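PDB 6CCA: DisA protein from Sorangium cellulosum, which probably transfers methyl groups from S-adenosylmethionine to a polyketide carbon, as a gem-dimethylating carbon methyltransferase of the trans-acyltransferase assembly line for disorazol. Local coordinates for residues Arg100-Ile111 against Thr345-Trp355; Phe79-Ala89 against Asp123-Val131. One frame throughout, in Å; residues are numbered along the deposited sequence.

Contact 1 (Arg100-Ile111 against Thr345-Trp355)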
loop_
_atom_site.group_PDB
_atom_site.type_symbol
_atom_site.label_atom_id
_atom_site.label_comp_id
_atom_site.label_asym_id
_atom_site.label_seq_id
_atom_site.Cartn_x
_atom_site.Cartn_y
_atom_site.Cartn_z
ATOM N N ARG A 100 12.123 18.504 1.205
ATOM C CA ARG A 100 11.475 17.345 0.583
ATOM C C ARG A 100 10.046 17.110 1.157
ATOM O O ARG A 100 9.241 16.357 0.558
ATOM C CB ARG A 100 12.313 16.079 0.721
ATOM C CG ARG A 100 12.347 15.528 2.134
ATOM C CD ARG A 100 12.746 14.061 2.214
ATOM N NE ARG A 100 13.965 13.894 2.989
ATOM C CZ ARG A 100 14.741 12.810 2.943
ATOM N NH1 ARG A 100 14.427 11.768 2.164
ATOM N NH2 ARG A 100 15.846 12.763 3.680
ATOM N N PHE A 101 9.759 17.749 2.291
ATOM C CA PHE A 101 8.396 17.799 2.901
ATOM C C PHE A 101 7.473 19.017 2.676
ATOM O O PHE A 101 6.463 19.212 3.397
ATOM C CB PHE A 101 8.552 17.528 4.416
ATOM C CG PHE A 101 9.091 16.163 4.711
ATOM C CD1 PHE A 101 8.604 15.041 4.010
ATOM C CD2 PHE A 101 10.070 15.984 5.649
ATOM C CE1 PHE A 101 9.077 13.770 4.272
ATOM C CE2 PHE A 101 10.552 14.721 5.926
ATOM C CZ PHE A 101 10.050 13.605 5.246
ATOM N N GLY A 102 7.760 19.812 1.656
ATOM C CA GLY A 102 6.844 20.824 1.246
ATOM C C GLY A 102 5.430 20.354 0.992
ATOM O O GLY A 102 4.472 20.967 1.499
ATOM N N ARG A 103 5.276 19.309 0.158
ATOM C CA ARG A 103 3.955 18.827 -0.220
ATOM C C ARG A 103 3.350 18.077 1.034
ATOM O O ARG A 103 2.182 18.247 1.313
ATOM C CB ARG A 103 3.991 17.882 -1.439
ATOM C CG ARG A 103 4.295 18.565 -2.765
ATOM C CD ARG A 103 4.502 17.561 -3.888
ATOM N NE ARG A 103 5.787 16.889 -3.731
ATOM C CZ ARG A 103 6.218 15.879 -4.481
ATOM N NH1 ARG A 103 5.463 15.374 -5.451
ATOM N NH2 ARG A 103 7.390 15.349 -4.211
ATOM N N LEU A 104 4.151 17.353 1.799
ATOM C CA LEU A 104 3.569 16.755 3.039
ATOM C C LEU A 104 2.968 17.892 3.946
ATOM O O LEU A 104 1.875 17.809 4.458
ATOM C CB LEU A 104 4.632 15.983 3.815
ATOM C CG LEU A 104 4.153 15.308 5.139
ATOM C CD1 LEU A 104 2.916 14.479 4.956
ATOM C CD2 LEU A 104 5.307 14.531 5.762
ATOM N N TYR A 105 3.749 18.958 4.107
ATOM C CA TYR A 105 3.328 20.099 4.919
ATOM C C TYR A 105 2.053 20.640 4.419
ATOM O O TYR A 105 1.124 20.814 5.207
ATOM C CB TYR A 105 4.450 21.165 4.927
ATOM C CG TYR A 105 4.064 22.513 5.551
ATOM C CD1 TYR A 105 4.023 22.675 6.919
ATOM C CD2 TYR A 105 3.784 23.627 4.738
ATOM C CE1 TYR A 105 3.670 23.910 7.486
ATOM C CE2 TYR A 105 3.465 24.858 5.295
ATOM C CZ TYR A 105 3.423 24.992 6.679
ATOM O OH TYR A 105 3.086 26.213 7.283
ATOM N N ASP A 106 1.914 20.905 3.107
ATOM C CA ASP A 106 0.626 21.363 2.598
ATOM C C ASP A 106 -0.488 20.377 2.898
ATOM O O ASP A 106 -1.625 20.775 3.220
ATOM C CB ASP A 106 0.623 21.607 1.086
ATOM C CG ASP A 106 1.661 22.701 0.642
ATOM O OD1 ASP A 106 2.068 23.583 1.448
ATOM O OD2 ASP A 106 2.087 22.585 -0.525
ATOM N N SER A 107 -0.216 19.078 2.699
ATOM C CA SER A 107 -1.226 18.081 3.047
ATOM C C SER A 107 -1.622 18.102 4.557
ATOM O O SER A 107 -2.819 17.978 4.882
ATOM C CB SER A 107 -0.731 16.660 2.646
ATOM O OG SER A 107 -1.798 15.749 2.866
ATOM N N LEU A 108 -0.662 18.303 5.416
ATOM C CA LEU A 108 -0.929 18.319 6.888
ATOM C C LEU A 108 -1.843 19.531 7.216
ATOM O O LEU A 108 -2.772 19.404 8.004
ATOM C CB LEU A 108 0.345 18.382 7.707
ATOM C CG LEU A 108 1.295 17.176 7.548
ATOM C CD1 LEU A 108 2.571 17.380 8.349
ATOM C CD2 LEU A 108 0.585 15.828 7.845
ATOM N N LEU A 109 -1.569 20.692 6.583
ATOM C CA LEU A 109 -2.475 21.851 6.765
ATOM C C LEU A 109 -3.889 21.553 6.338
ATOM O O LEU A 109 -4.865 21.846 7.039
ATOM C CB LEU A 109 -1.882 23.085 6.090
ATOM C CG LEU A 109 -0.553 23.584 6.663
ATOM C CD1 LEU A 109 -0.045 24.786 5.854
ATOM C CD2 LEU A 109 -0.586 23.802 8.193
ATOM N N ALA A 110 -4.073 20.890 5.168
ATOM C CA ALA A 110 -5.403 20.525 4.717
ATOM C C ALA A 110 -6.083 19.500 5.603
ATOM O O ALA A 110 -7.295 19.516 5.752
ATOM C CB ALA A 110 -5.373 19.983 3.270
ATOM N N ILE A 111 -5.324 18.555 6.193
ATOM C CA ILE A 111 -5.915 17.683 7.227
ATOM C C ILE A 111 -6.491 18.502 8.397
ATOM O O ILE A 111 -7.634 18.261 8.813
ATOM C CB ILE A 111 -4.885 16.684 7.816
ATOM C CG1 ILE A 111 -4.534 15.681 6.714
ATOM C CG2 ILE A 111 -5.508 16.009 9.015
ATOM C CD1 ILE A 111 -3.492 14.628 7.044
ATOM N N THR A 345 -0.983 9.214 5.592
ATOM C CA THR A 345 -0.304 10.480 5.354
ATOM C C THR A 345 0.762 10.756 6.425
ATOM O O THR A 345 1.874 11.160 6.119
ATOM C CB THR A 345 -1.287 11.669 5.266
ATOM O OG1 THR A 345 -2.190 11.466 4.146
ATOM C CG2 THR A 345 -0.488 12.997 5.101
ATOM N N LEU A 346 0.418 10.515 7.673
ATOM C CA LEU A 346 1.337 10.817 8.795
ATOM C C LEU A 346 2.555 9.887 8.868
ATOM O O LEU A 346 3.604 10.340 9.286
ATOM C CB LEU A 346 0.619 10.758 10.127
ATOM C CG LEU A 346 -0.399 11.822 10.381
ATOM C CD1 LEU A 346 -1.122 11.574 11.701
ATOM C CD2 LEU A 346 0.332 13.137 10.360
ATOM N N SER A 347 2.381 8.628 8.419
ATOM C CA SER A 347 3.371 7.577 8.514
ATOM C C SER A 347 4.068 7.313 7.195
ATOM O O SER A 347 5.224 7.756 7.022
ATOM C CB SER A 347 2.821 6.325 9.122
ATOM O OG SER A 347 1.719 5.731 8.483
ATOM N N ALA A 348 3.347 6.666 6.273
ATOM C CA ALA A 348 3.857 6.396 4.899
ATOM C C ALA A 348 4.217 7.688 4.179
ATOM O O ALA A 348 5.156 7.740 3.401
ATOM C CB ALA A 348 2.811 5.596 4.116
ATOM N N GLY A 349 3.533 8.797 4.504
ATOM C CA GLY A 349 3.869 10.136 3.936
ATOM C C GLY A 349 5.232 10.731 4.188
ATOM O O GLY A 349 5.638 11.766 3.582
ATOM N N LEU A 350 5.935 10.142 5.163
ATOM C CA LEU A 350 7.264 10.535 5.469
ATOM C C LEU A 350 8.272 9.843 4.517
ATOM O O LEU A 350 9.419 10.225 4.521
ATOM C CB LEU A 350 7.642 10.152 6.910
ATOM C CG LEU A 350 6.867 10.891 7.997
ATOM C CD1 LEU A 350 7.005 10.160 9.311
ATOM C CD2 LEU A 350 7.325 12.325 8.106
ATOM N N LEU A 351 7.843 8.892 3.704
ATOM C CA LEU A 351 8.795 8.058 2.898
ATOM C C LEU A 351 8.862 8.525 1.457
ATOM O O LEU A 351 7.878 9.037 0.907
ATOM C CB LEU A 351 8.348 6.595 2.910
ATOM C CG LEU A 351 8.422 5.852 4.246
ATOM C CD1 LEU A 351 7.751 4.467 4.185
ATOM C CD2 LEU A 351 9.860 5.778 4.698
ATOM N N ASP A 352 10.016 8.339 0.831
ATOM C CA ASP A 352 10.212 8.798 -0.552
ATOM C C ASP A 352 9.262 8.154 -1.524
ATOM O O ASP A 352 8.791 8.794 -2.450
ATOM C CB ASP A 352 11.642 8.468 -0.993
ATOM C CG ASP A 352 12.714 9.322 -0.299
ATOM O OD1 ASP A 352 12.422 10.232 0.467
ATOM O OD2 ASP A 352 13.896 9.058 -0.536
ATOM N N GLY A 353 8.981 6.866 -1.311
ATOM C CA GLY A 353 8.083 6.098 -2.188
ATOM C C GLY A 353 6.696 6.705 -2.324
ATOM O O GLY A 353 6.056 6.598 -3.387
ATOM N N TRP A 354 6.186 7.290 -1.220
ATOM C CA TRP A 354 4.885 7.987 -1.232
ATOM C C TRP A 354 4.851 9.140 -2.248
ATOM O O TRP A 354 3.814 9.383 -2.887
ATOM C CB TRP A 354 4.620 8.570 0.170
ATOM C CG TRP A 354 3.238 9.162 0.365
ATOM C CD1 TRP A 354 2.912 10.453 0.246
ATOM C CD2 TRP A 354 2.029 8.485 0.747
ATOM N NE1 TRP A 354 1.591 10.653 0.526
ATOM C CE2 TRP A 354 1.023 9.467 0.854
ATOM C CE3 TRP A 354 1.697 7.169 0.994
ATOM C CZ2 TRP A 354 -0.260 9.169 1.177
ATOM C CZ3 TRP A 354 0.411 6.856 1.323
ATOM C CH2 TRP A 354 -0.569 7.848 1.418
ATOM N N TRP A 355 5.980 9.861 -2.379
ATOM C CA TRP A 355 5.981 11.129 -3.122
ATOM C C TRP A 355 6.661 11.006 -4.518
ATOM O O TRP A 355 6.919 12.035 -5.232
ATOM C CB TRP A 355 6.677 12.208 -2.299
ATOM C CG TRP A 355 5.909 12.610 -1.091
ATOM C CD1 TRP A 355 6.214 12.307 0.193
ATOM C CD2 TRP A 355 4.706 13.340 -1.063
ATOM N NE1 TRP A 355 5.251 12.808 1.042
ATOM C CE2 TRP A 355 4.311 13.454 0.292
ATOM C CE3 TRP A 355 3.873 13.870 -2.047
ATOM C CZ2 TRP A 355 3.100 14.061 0.677
ATOM C CZ3 TRP A 355 2.704 14.466 -1.664
ATOM C CH2 TRP A 355 2.333 14.577 -0.314
HETATM O O HOH W 1 7.159 13.516 -7.242
HETATM O O HOH W 2 9.692 13.071 -5.365
HETATM O O HOH W 3 -1.698 13.087 2.097
#
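A knob-into-hole joint links Thr345, near the end of helix 342-346, to helix 102-114 of a winged-helix-like unit. The hole is formed by Leu104, Ser107, Leu108 and Ile111. With OG1 beside the backbone N (chi1 -62°), CG2 is left trans to that N and is the branch that enters. Thr345 CG2 is 3.7 Å from Leu104 CD1. Ile111 CD1 meets Thr345 CG2 tip to tip at 3.9 Å. Beside the hole, one water bridges the two hydroxyls, 2.8 Å from Ser107 OG and 2.7 Å from Thr345 OG1.

The two methyls of Leu104 go to different neighbours: CD1 faces Thr345, while CD2 touches Leu350 CD2 at 3.8 Å and lies near Gly349 O. Phe101, the N-cap residue of the helix, turns its ring edge to Leu350 O.

Trp355 covers the first turn of the helix. Its six-membered ring has Arg103 CB over one face, 4.0 Å from the ring centroid, a CH-pi contact. The guanidinium of Arg103 runs on past the indole, with its plane turned 44° from the ring, and CE3 of Trp355 lies over its face. Two waters in the guanidinium plane connect it to Trp355 O; the arginine bond to one of them is weak. NE1 of Trp355 donates to Gly349 O at 2.8 Å, which holds the indole in place.

At the exposed end, Arg100 NH1 forms a salt bridge with Asp352 OD1 at 3.0 Å. The bond is bent (134° at the hydrogen) and therefore weak.

Around the joint, Leu69 of helix 55-75 touches Leu108 and Ile111, and Leu168 touches Leu350. The four hole residues are spaced i, i+3, i+4 and i+7, as in knobs-into-holes packing, here with a single knob.

Contact 2 (Phe79-Ala89 against Asp123-Val131)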
loop_
_atom_site.group_PDB
_atom_site.type_symbol
_atom_site.label_atom_id
_atom_site.label_comp_id
_atom_site.label_asym_id
_atom_site.label_seq_id
_atom_site.Cartn_x
_atom_site.Cartn_y
_atom_site.Cartn_z
ATOM N N PHE A 79 -0.088 26.916 16.323
ATOM C CA PHE A 79 -1.456 26.672 16.526
ATOM C C PHE A 79 -1.814 26.329 17.958
ATOM O O PHE A 79 -2.697 25.519 18.179
ATOM C CB PHE A 79 -1.930 25.518 15.591
ATOM C CG PHE A 79 -1.560 25.687 14.178
ATOM C CD1 PHE A 79 -1.564 26.937 13.574
ATOM C CD2 PHE A 79 -1.276 24.570 13.386
ATOM C CE1 PHE A 79 -1.252 27.099 12.245
ATOM C CE2 PHE A 79 -0.957 24.724 12.062
ATOM C CZ PHE A 79 -0.920 25.991 11.469
ATOM N N GLN A 80 -1.184 26.998 18.934
ATOM C CA GLN A 80 -1.453 26.731 20.325
ATOM C C GLN A 80 -2.744 27.306 20.817
ATOM O O GLN A 80 -3.316 26.781 21.775
ATOM C CB GLN A 80 -0.264 27.165 21.203
ATOM C CG GLN A 80 0.918 26.250 20.963
ATOM C CD GLN A 80 2.273 26.870 21.265
ATOM O OE1 GLN A 80 3.037 26.345 22.091
ATOM N NE2 GLN A 80 2.607 27.942 20.567
ATOM N N ARG A 81 -3.277 28.327 20.103
ATOM C CA ARG A 81 -4.421 29.072 20.583
ATOM C C ARG A 81 -5.394 29.402 19.429
ATOM O O ARG A 81 -4.926 29.633 18.318
ATOM C CB ARG A 81 -3.897 30.396 21.197
ATOM C CG ARG A 81 -3.260 30.246 22.600
ATOM C CD ARG A 81 -2.388 31.438 23.031
ATOM N NE ARG A 81 -1.074 31.406 22.372
ATOM C CZ ARG A 81 0.010 30.738 22.801
ATOM N NH1 ARG A 81 -0.007 30.019 23.928
ATOM N NH2 ARG A 81 1.138 30.793 22.090
ATOM N N ALA A 82 -6.690 29.352 19.723
ATOM C CA ALA A 82 -7.759 29.880 18.849
ATOM C C ALA A 82 -7.624 31.402 18.522
ATOM O O ALA A 82 -7.247 32.153 19.413
ATOM C CB ALA A 82 -9.080 29.589 19.468
ATOM N N GLY A 83 -7.819 31.820 17.237
ATOM C CA GLY A 83 -7.898 33.242 16.784
ATOM C C GLY A 83 -6.609 33.868 16.310
ATOM O O GLY A 83 -6.447 35.094 16.219
ATOM N N SER A 84 -5.638 33.034 16.044
ATOM C CA SER A 84 -4.373 33.510 15.657
ATOM C C SER A 84 -4.269 33.243 14.099
ATOM O O SER A 84 -4.965 32.334 13.567
ATOM C CB SER A 84 -3.343 32.816 16.530
ATOM O OG SER A 84 -2.246 32.542 15.765
ATOM N N ALA A 85 -3.466 34.055 13.389
ATOM C CA ALA A 85 -3.355 33.934 11.958
ATOM C C ALA A 85 -1.903 33.834 11.615
ATOM O O ALA A 85 -1.055 34.441 12.266
ATOM C CB ALA A 85 -4.038 35.100 11.251
ATOM N N GLU A 86 -1.603 33.012 10.628
ATOM C CA GLU A 86 -0.215 32.776 10.217
ATOM C C GLU A 86 -0.189 32.789 8.707
ATOM O O GLU A 86 -1.197 32.552 8.053
ATOM C CB GLU A 86 0.262 31.369 10.635
ATOM C CG GLU A 86 0.155 30.990 12.119
ATOM C CD GLU A 86 1.301 31.554 12.913
ATOM O OE1 GLU A 86 2.313 31.932 12.270
ATOM O OE2 GLU A 86 1.176 31.634 14.161
ATOM N N SER A 87 0.966 33.110 8.171
ATOM C CA SER A 87 1.255 32.792 6.813
ATOM C C SER A 87 1.814 31.351 6.778
ATOM O O SER A 87 2.836 31.082 7.391
ATOM C CB SER A 87 2.301 33.754 6.272
ATOM O OG SER A 87 3.058 33.146 5.242
ATOM N N ALA A 88 1.168 30.493 5.985
ATOM C CA ALA A 88 1.674 29.164 5.639
ATOM C C ALA A 88 3.128 29.186 5.193
ATOM O O ALA A 88 3.944 28.387 5.679
ATOM C CB ALA A 88 0.812 28.528 4.563
ATOM N N ALA A 89 3.466 30.112 4.290
ATOM C CA ALA A 89 4.824 30.192 3.780
ATOM C C ALA A 89 5.798 30.588 4.883
ATOM O O ALA A 89 6.888 29.990 4.990
ATOM C CB ALA A 89 4.902 31.147 2.600
ATOM N N ASP A 123 -2.738 31.752 1.346
ATOM C CA ASP A 123 -1.631 31.580 2.258
ATOM C C ASP A 123 -2.005 31.814 3.698
ATOM O O ASP A 123 -1.206 31.640 4.564
ATOM C CB ASP A 123 -0.511 32.537 1.873
ATOM C CG ASP A 123 0.655 32.494 2.797
ATOM O OD1 ASP A 123 1.435 31.547 2.765
ATOM O OD2 ASP A 123 0.833 33.429 3.540
ATOM N N ARG A 124 -3.230 32.228 3.938
ATOM C CA ARG A 124 -3.634 32.618 5.262
ATOM C C ARG A 124 -4.331 31.556 6.092
ATOM O O ARG A 124 -5.371 31.069 5.753
ATOM C CB ARG A 124 -4.473 33.883 5.238
ATOM C CG ARG A 124 -4.857 34.314 6.616
ATOM C CD ARG A 124 -5.288 35.748 6.683
ATOM N NE ARG A 124 -6.368 35.845 7.636
ATOM C CZ ARG A 124 -6.353 36.547 8.746
ATOM N NH1 ARG A 124 -5.333 37.334 9.053
ATOM N NH2 ARG A 124 -7.403 36.488 9.525
ATOM N N LEU A 125 -3.727 31.284 7.230
ATOM C CA LEU A 125 -4.177 30.292 8.162
ATOM C C LEU A 125 -4.761 30.940 9.395
ATOM O O LEU A 125 -4.173 31.802 9.942
ATOM C CB LEU A 125 -2.997 29.423 8.564
ATOM C CG LEU A 125 -2.183 28.867 7.423
ATOM C CD1 LEU A 125 -0.965 28.117 7.895
ATOM C CD2 LEU A 125 -3.027 28.025 6.499
ATOM N N PHE A 126 -5.917 30.502 9.807
ATOM C CA PHE A 126 -6.583 31.065 10.946
ATOM C C PHE A 126 -6.999 29.914 11.832
ATOM O O PHE A 126 -7.742 29.007 11.393
ATOM C CB PHE A 126 -7.838 31.831 10.521
ATOM C CG PHE A 126 -8.480 32.586 11.660
ATOM C CD1 PHE A 126 -7.824 33.649 12.246
ATOM C CD2 PHE A 126 -9.721 32.219 12.140
ATOM C CE1 PHE A 126 -8.431 34.342 13.303
ATOM C CE2 PHE A 126 -10.302 32.872 13.199
ATOM C CZ PHE A 126 -9.681 33.957 13.750
ATOM N N THR A 127 -6.593 29.959 13.106
ATOM C CA THR A 127 -7.029 28.895 14.034
ATOM C C THR A 127 -8.401 29.176 14.504
ATOM O O THR A 127 -8.700 30.286 15.040
ATOM C CB THR A 127 -6.114 28.725 15.286
ATOM O OG1 THR A 127 -5.817 30.006 15.892
ATOM C CG2 THR A 127 -4.829 28.203 14.917
ATOM N N SER A 128 -9.221 28.157 14.411
ATOM C CA SER A 128 -10.563 28.205 14.837
ATOM C C SER A 128 -10.734 27.973 16.305
ATOM O O SER A 128 -9.789 27.614 17.014
ATOM C CB SER A 128 -11.385 27.131 14.132
ATOM O OG SER A 128 -11.378 25.848 14.799
ATOM N N GLU A 129 -11.985 28.171 16.714
ATOM C CA GLU A 129 -12.493 27.903 18.057
ATOM C C GLU A 129 -12.307 26.498 18.575
ATOM O O GLU A 129 -12.259 26.319 19.785
ATOM C CB GLU A 129 -14.000 28.244 18.133
ATOM C CG GLU A 129 -14.243 29.741 18.237
ATOM C CD GLU A 129 -13.443 30.392 19.376
ATOM O OE1 GLU A 129 -13.842 30.208 20.556
ATOM O OE2 GLU A 129 -12.420 31.079 19.109
ATOM N N ARG A 130 -12.177 25.532 17.672
ATOM C CA ARG A 130 -11.964 24.144 18.060
ATOM C C ARG A 130 -10.541 23.912 18.562
ATOM O O ARG A 130 -10.265 22.898 19.205
ATOM C CB ARG A 130 -12.263 23.210 16.885
ATOM C CG ARG A 130 -13.509 22.359 17.071
ATOM C CD ARG A 130 -13.540 21.202 16.086
ATOM N NE ARG A 130 -13.427 19.910 16.755
ATOM C CZ ARG A 130 -12.871 18.832 16.211
ATOM N NH1 ARG A 130 -12.373 18.889 14.985
ATOM N NH2 ARG A 130 -12.814 17.697 16.895
ATOM N N VAL A 131 -9.640 24.847 18.273
ATOM C CA VAL A 131 -8.257 24.702 18.704
ATOM C C VAL A 131 -8.154 24.890 20.256
ATOM O O VAL A 131 -8.512 25.954 20.775
ATOM C CB VAL A 131 -7.347 25.652 17.933
ATOM C CG1 VAL A 131 -5.946 25.681 18.474
ATOM C CG2 VAL A 131 -7.286 25.274 16.468
#
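Leu125 and Ala88 meet at the apolar centre of this contact, with Leu125 CD1 3.8 Å from Ala88 CB. The fold is winged-helix-like: strand 85-87 is the first strand of its small sheet, and strand 124-127 lies in the middle. Leu125 CD1 also sits at the edge of the Phe79 ring, 4.2 Å from CZ. The same Phe79 ring has its CD1 3.8 Å from Thr127 CG2. Leu109 and Leu112 of helix 102-114, with Phe73 of helix 55-75, pack around Phe79.

The strands are antiparallel, with axes at 153°. Glu86 and Leu125 form the hydrogen-bonded pair, and Leu125 N donates to Glu86 O at 2.9 Å. Ala85 with Phe126 and Ser87 with Arg124 are non-hydrogen-bonded pairs, whose side chains point to the face opposite those of Glu86 and Leu125. There Ala85 CB lies over one face of the Arg124 guanidinium.

Thr127 ties down the loop before the first strand. Its OG1 stands between the backbone N and the carbonyl carbon (chi1 47°), facing that loop. Thr127 OG1 donates to a lone pair of Arg81 O at 2.6 Å and accepts from Ser84 N at 3.0 Å. Beyond it, Val131 CG1 packs on Phe79 O.

The polar edge is Asp123, beside the start of helix 88-95. Ser87 is the N-cap residue there, and its OG also bonds Thr90 N. Asp123 O accepts from Ala88 N. Both carboxylate oxygens of Asp123 use their syn lone pairs: OD2 takes Ser87 OG at 2.8 Å, and OD1 takes Ala89 N at 2.9 Å.

In the fold
Helix 102-114 joins the two contacts, whose centres are 20 Å apart. Its residue Leu104 meets Thr345 of helix 342-346 in contact 1. From other positions on the helix, Leu109 and Tyr105 reach contact 2. Leu109 CD2 is 4.0 Å from Phe79 CZ, and Leu109 CD1 is 4.0 Å from Leu125 CD1. Tyr105 OH lies 2.8 Å from Ala88 O, a probable hydrogen bond. The centre of contact 2, which pairs the first strand with a strand of the wing hairpin, lies about 33 Å from the centre of the chain; that of contact 1 lies about 15 Å from it. Contact 1 attaches the same unit to the segment following strand 330-337 of the methyltransferase core's mixed beta sheet.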